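Putidaredoxin reductase (Pseudomonas putida, PDB 1Q1R) uses its FAD cofactor to pass electrons from NADH to putidaredoxin, the iron-sulfur protein that in turn reduces cytochrome P450cam. Local coordinates at residues 228-231 with 235-238. Sequence-based numbering, arbitrary orientation.
Sequences AVLC and TRLP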
ATOM      1  N   ALA A 228     -13.660 -14.264 -21.719  1.00 23.18           N
ATOM      2  CA  ALA A 228     -13.342 -15.394 -20.854  1.00 23.51           C
ATOM      3  C   ALA A 228     -11.874 -15.467 -20.449  1.00 23.57           C
ATOM      4  O   ALA A 228     -10.987 -15.026 -21.177  1.00 23.40           O
ATOM      5  CB  ALA A 228     -13.763 -16.703 -21.530  1.00 24.26           C
ATOM      6  N   VAL A 229     -11.633 -16.029 -19.269  1.00 23.43           N
ATOM      7  CA  VAL A 229     -10.281 -16.190 -18.744  1.00 22.74           C
ATOM      8  C   VAL A 229      -9.993 -17.692 -18.772  1.00 23.25           C
ATOM      9  O   VAL A 229     -10.800 -18.486 -18.290  1.00 22.90           O
ATOM     10  CB  VAL A 229     -10.184 -15.686 -17.279  1.00 22.83           C
ATOM     11  CG1 VAL A 229      -8.743 -15.777 -16.784  1.00 22.22           C
ATOM     12  CG2 VAL A 229     -10.695 -14.252 -17.185  1.00 22.57           C
ATOM     13  N   LEU A 230      -8.861 -18.084 -19.345  1.00 24.63           N
ATOM     14  CA  LEU A 230      -8.519 -19.503 -19.413  1.00 26.75           C
ATOM     15  C   LEU A 230      -7.422 -19.847 -18.420  1.00 27.17           C
ATOM     16  O   LEU A 230      -6.432 -19.131 -18.304  1.00 26.89           O
ATOM     17  CB  LEU A 230      -8.047 -19.899 -20.822  1.00 27.24           C
ATOM     18  CG  LEU A 230      -8.938 -19.670 -22.047  1.00 29.35           C
ATOM     19  CD1 LEU A 230     -10.412 -19.724 -21.668  1.00 29.55           C
ATOM     20  CD2 LEU A 230      -8.608 -18.321 -22.643  1.00 31.18           C
ATOM     21  N   CYS A 231      -7.602 -20.949 -17.708  1.00 29.43           N
ATOM     22  CA  CYS A 231      -6.610 -21.387 -16.736  1.00 31.45           C
ATOM     23  C   CYS A 231      -5.721 -22.457 -17.343  1.00 32.47           C
ATOM     24  O   CYS A 231      -6.138 -23.188 -18.240  1.00 32.49           O
ATOM     25  CB  CYS A 231      -7.298 -21.940 -15.494  1.00 31.44           C
ATOM     26  SG  CYS A 231      -8.400 -20.753 -14.715  1.00 31.86           S
ATOM     27  N   THR A 235      -9.451 -24.838 -17.515  1.00 34.55           N
ATOM     28  CA  THR A 235     -10.719 -24.283 -17.065  1.00 34.00           C
ATOM     29  C   THR A 235     -11.051 -22.975 -17.783  1.00 32.47           C
ATOM     30  O   THR A 235     -10.219 -22.074 -17.857  1.00 32.09           O
ATOM     31  CB  THR A 235     -10.701 -23.990 -15.552  1.00 35.16           C
ATOM     32  OG1 THR A 235     -10.282 -25.159 -14.836  1.00 36.63           O
ATOM     33  CG2 THR A 235     -12.091 -23.584 -15.082  1.00 35.19           C
ATOM     34  N   ARG A 236     -12.261 -22.881 -18.324  1.00 31.61           N
ATOM     35  CA  ARG A 236     -12.685 -21.652 -18.984  1.00 30.47           C
ATOM     36  C   ARG A 236     -13.605 -20.888 -18.038  1.00 29.61           C
ATOM     37  O   ARG A 236     -14.643 -21.398 -17.615  1.00 29.72           O
ATOM     38  CB  ARG A 236     -13.436 -21.934 -20.290  1.00 29.41           C
ATOM     39  CG  ARG A 236     -14.106 -20.678 -20.878  1.00 29.38           C
ATOM     40  CD  ARG A 236     -14.792 -20.941 -22.214  1.00 28.42           C
ATOM     41  NE  ARG A 236     -15.412 -19.734 -22.769  1.00 28.87           N
ATOM     42  CZ  ARG A 236     -16.603 -19.263 -22.411  1.00 29.57           C
ATOM     43  NH1 ARG A 236     -17.327 -19.892 -21.493  1.00 29.33           N
ATOM     44  NH2 ARG A 236     -17.078 -18.157 -22.971  1.00 30.78           N
ATOM     45  N   LEU A 237     -13.218 -19.665 -17.703  1.00 28.60           N
ATOM     46  CA  LEU A 237     -14.029 -18.841 -16.820  1.00 27.86           C
ATOM     47  C   LEU A 237     -14.602 -17.680 -17.625  1.00 26.07           C
ATOM     48  O   LEU A 237     -13.879 -16.755 -17.984  1.00 25.21           O
ATOM     49  CB  LEU A 237     -13.173 -18.301 -15.668  1.00 29.01           C
ATOM     50  CG  LEU A 237     -12.566 -19.340 -14.719  1.00 29.55           C
ATOM     51  CD1 LEU A 237     -11.547 -18.671 -13.818  1.00 31.04           C
ATOM     52  CD2 LEU A 237     -13.666 -19.996 -13.902  1.00 28.96           C
ATOM     53  N   PRO A 238     -15.909 -17.722 -17.933  1.00 25.38           N
ATOM     54  CA  PRO A 238     -16.523 -16.634 -18.701  1.00 25.00           C
ATOM     55  C   PRO A 238     -16.467 -15.371 -17.851  1.00 25.26           C
ATOM     56  O   PRO A 238     -16.698 -15.428 -16.646  1.00 24.96           O
ATOM     57  CB  PRO A 238     -17.946 -17.134 -18.922  1.00 25.43           C
ATOM     58  CG  PRO A 238     -18.215 -17.919 -17.665  1.00 26.72           C
ATOM     59  CD  PRO A 238     -16.924 -18.695 -17.488  1.00 25.24           C
TER
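Arg236 lies along Leu230 and Ala228 of the neighbouring strand with its chain extended from CG to NE: CB and CG meet Leu230 CD1, while CG, NE, CZ and NH2 meet Ala228 CB. Its CB sits 4.0 Å from Leu230 CD1. CG, anti to the backbone N (chi1 170°), touches two methyls, 3.9 Å from Leu230 CD1 and 4.0 Å from Ala228 CB. NE comes within 3.7 Å of Ala228 CB, and CZ and NH2 stay near that same methyl, which covers one face of the guanidinium. NE forms a salt bridge with Glu218 on strand 214-219, so the charge is paired across the middle strand of the sheet.

Ala228, Leu230 and Arg236 share this face of an antiparallel beta hairpin, strands 226-231 and 236-238, which with strand 214-219 forms a three-stranded antiparallel sheet in what is, by analogy with other proteins of the glutathione reductase fold, probably the NADH-binding domain. Val229 and Leu237 form the hydrogen-bonded pair: Val229 N donates to Leu237 O at 2.7 Å, with the donor tilted 26° from the carbonyl plane, and Leu237 N returns a bond to Val229 O. A third bond, Cys231 N to Thr235 O at 2.9 Å, lies next to the turn, where Thr235 OG1 is hydrogen-bonded to Asp233 OD1.

On the other face Leu237 and Val229 meet through their CB atoms. The Leu237 branch CD1 reaches Cys231 SG at 3.9 Å, the sulfur being placed beside its own backbone N (chi1 -58°). The buried Leu237 also packs on Thr176 and Leu178 of strand 174-178, and the buried Val229 on Val153 of strand 151-155, seating the hairpin against the parallel sheet of the same domain.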